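PDB 6YGA: N-alpha-acetyltransferase 35, NatC auxiliary subunit from Saccharomyces cerevisiae, which serves as the auxiliary subunit of the heterotrimeric NatC complex, which acetylates the N-terminal methionine of the L-A virus Gag protein. Local coordinates for residues Ile301-Asp306 with His336-Ile341. Residues are numbered along the deposited sequence; the frame is centred on the assembly and turned at random.
Sequences ITLAND and HVIARI
His-336 is the N-cap of helix 337-347, and its side chain lies against helix 298-311. The CA-CB bond of His-336 points toward that helix, and His-336 CB sits 3.3 Å from Asp-306 OD2. From there CG runs anti to the backbone N (chi1 -165°), which leaves CG beside the carbonyl carbon. His-336 ND1 then accepts from Ile-338 N at 3.1 Å, nearly in the ring plane. This capping bond satisfies an amide of the first helical turn and helps fix the rotation of the imidazole. It is consistent with ND1 carrying no proton. Leu-303 covers one ring face. Its CD1 lies 3.6 Å from the ring centroid of His-336, offset toward the rim on the ND1 and CE1 side, a CH-pi contact. Leu-303 CD1 also reaches Ile-338 CB at 3.8 Å, so it bridges the capping ring and the first turn. At the far tip, NE2 makes a weak hydrogen bond to Asn-105.

The backbone of the cap is held as well. His-336 N donates to Asp-306 OD2 at 2.7 Å, a fairly straight bond (160°) that meets the carboxylate from above its plane. OD1 of the same carboxylate forms a salt bridge with Arg-335, so Asp-306 grips two consecutive residues ahead of the helix. One turn on, Ala-339 CB packs 3.7 Å from Asp-306 CB.

The contact is buried. Helix 245-260 packs against Ile-301, Ala-304 and Asn-305, while helix 142-167 receives Ile-338 and Ile-341, so helix 298-311 is backed by helix 245-260 and helix 337-347 by helix 142-167.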
loop_
_atom_site.group_PDB
_atom_site.type_symbol
_atom_site.label_atom_id
_atom_site.label_comp_id
_atom_site.label_asym_id
_atom_site.label_seq_id
_atom_site.Cartn_x
_atom_site.Cartn_y
_atom_site.Cartn_z
ATOM N N ILE B 301 20.308 6.376 7.709
ATOM C CA ILE B 301 21.154 5.242 7.346
ATOM C C ILE B 301 20.381 4.269 6.464
ATOM O O ILE B 301 20.885 3.797 5.437
ATOM C CB ILE B 301 21.694 4.550 8.611
ATOM C CG1 ILE B 301 22.492 5.539 9.466
ATOM C CG2 ILE B 301 22.553 3.353 8.242
ATOM C CD1 ILE B 301 22.990 4.956 10.778
ATOM N N THR B 302 19.143 3.955 6.855
ATOM C CA THR B 302 18.300 3.086 6.039
ATOM C C THR B 302 18.075 3.684 4.656
ATOM O O THR B 302 18.122 2.971 3.647
ATOM C CB THR B 302 16.964 2.842 6.745
ATOM O OG1 THR B 302 17.200 2.236 8.022
ATOM C CG2 THR B 302 16.077 1.926 5.917
ATOM N N LEU B 303 17.845 4.997 4.591
ATOM C CA LEU B 303 17.650 5.650 3.301
ATOM C C LEU B 303 18.900 5.555 2.438
ATOM O O LEU B 303 18.814 5.277 1.236
ATOM C CB LEU B 303 17.260 7.112 3.511
ATOM C CG LEU B 303 17.337 8.004 2.273
ATOM C CD1 LEU B 303 16.290 7.599 1.247
ATOM C CD2 LEU B 303 17.184 9.462 2.667
ATOM N N ALA B 304 20.073 5.776 3.033
ATOM C CA ALA B 304 21.303 5.793 2.248
ATOM C C ALA B 304 21.642 4.409 1.706
ATOM O O ALA B 304 22.042 4.277 0.545
ATOM C CB ALA B 304 22.454 6.339 3.090
ATOM N N ASN B 305 21.494 3.367 2.529
ATOM C CA ASN B 305 21.830 2.023 2.066
ATOM C C ASN B 305 20.843 1.536 1.013
ATOM O O ASN B 305 21.230 0.827 0.077
ATOM C CB ASN B 305 21.880 1.050 3.243
ATOM C CG ASN B 305 23.102 1.252 4.113
ATOM O OD1 ASN B 305 22.996 1.373 5.334
ATOM N ND2 ASN B 305 24.274 1.296 3.488
ATOM N N ASP B 306 19.566 1.900 1.147
ATOM C CA ASP B 306 18.576 1.481 0.160
ATOM C C ASP B 306 18.848 2.114 -1.199
ATOM O O ASP B 306 18.717 1.454 -2.237
ATOM C CB ASP B 306 17.171 1.830 0.653
ATOM C CG ASP B 306 16.722 0.948 1.804
ATOM O OD1 ASP B 306 17.512 0.078 2.228
ATOM O OD2 ASP B 306 15.582 1.120 2.284
ATOM N N HIS B 336 13.067 1.614 1.382
ATOM C CA HIS B 336 12.641 2.994 1.560
ATOM C C HIS B 336 11.927 3.489 0.306
ATOM O O HIS B 336 12.267 3.104 -0.818
ATOM C CB HIS B 336 13.857 3.869 1.878
ATOM C CG HIS B 336 13.512 5.222 2.415
ATOM N ND1 HIS B 336 13.126 6.268 1.605
ATOM C CD2 HIS B 336 13.507 5.705 3.682
ATOM C CE1 HIS B 336 12.893 7.335 2.348
ATOM N NE2 HIS B 336 13.115 7.020 3.611
ATOM N N VAL B 337 10.914 4.337 0.504
ATOM C CA VAL B 337 10.063 4.749 -0.610
ATOM C C VAL B 337 10.860 5.537 -1.646
ATOM O O VAL B 337 10.619 5.414 -2.853
ATOM C CB VAL B 337 8.845 5.541 -0.091
ATOM C CG1 VAL B 337 9.282 6.789 0.670
ATOM C CG2 VAL B 337 7.903 5.904 -1.235
ATOM N N ILE B 338 11.823 6.351 -1.202
ATOM C CA ILE B 338 12.658 7.091 -2.146
ATOM C C ILE B 338 13.418 6.124 -3.044
ATOM O O ILE B 338 13.465 6.291 -4.269
ATOM C CB ILE B 338 13.615 8.036 -1.399
ATOM C CG1 ILE B 338 12.838 9.112 -0.632
ATOM C CG2 ILE B 338 14.589 8.683 -2.371
ATOM C CD1 ILE B 338 12.070 10.071 -1.514
ATOM N N ALA B 339 14.013 5.087 -2.449
ATOM C CA ALA B 339 14.718 4.091 -3.248
ATOM C C ALA B 339 13.758 3.331 -4.155
ATOM O O ALA B 339 14.127 2.935 -5.266
ATOM C CB ALA B 339 15.474 3.125 -2.337
ATOM N N ARG B 340 12.520 3.118 -3.702
ATOM C CA ARG B 340 11.564 2.378 -4.518
ATOM C C ARG B 340 11.074 3.210 -5.696
ATOM O O ARG B 340 10.795 2.668 -6.770
ATOM C CB ARG B 340 10.393 1.900 -3.661
ATOM C CG ARG B 340 10.788 0.829 -2.661
ATOM C CD ARG B 340 9.591 0.100 -2.077
ATOM N NE ARG B 340 8.815 0.933 -1.163
ATOM C CZ ARG B 340 7.621 1.445 -1.445
ATOM N NH1 ARG B 340 7.057 1.210 -2.623
ATOM N NH2 ARG B 340 6.989 2.187 -0.546
ATOM N N ILE B 341 10.946 4.525 -5.519
ATOM C CA ILE B 341 10.662 5.386 -6.662
ATOM C C ILE B 341 11.883 5.479 -7.562
ATOM O O ILE B 341 11.768 5.525 -8.793
ATOM C CB ILE B 341 10.213 6.780 -6.191
ATOM C CG1 ILE B 341 8.991 6.676 -5.281
ATOM C CG2 ILE B 341 9.919 7.684 -7.389
ATOM C CD1 ILE B 341 8.560 8.009 -4.687
#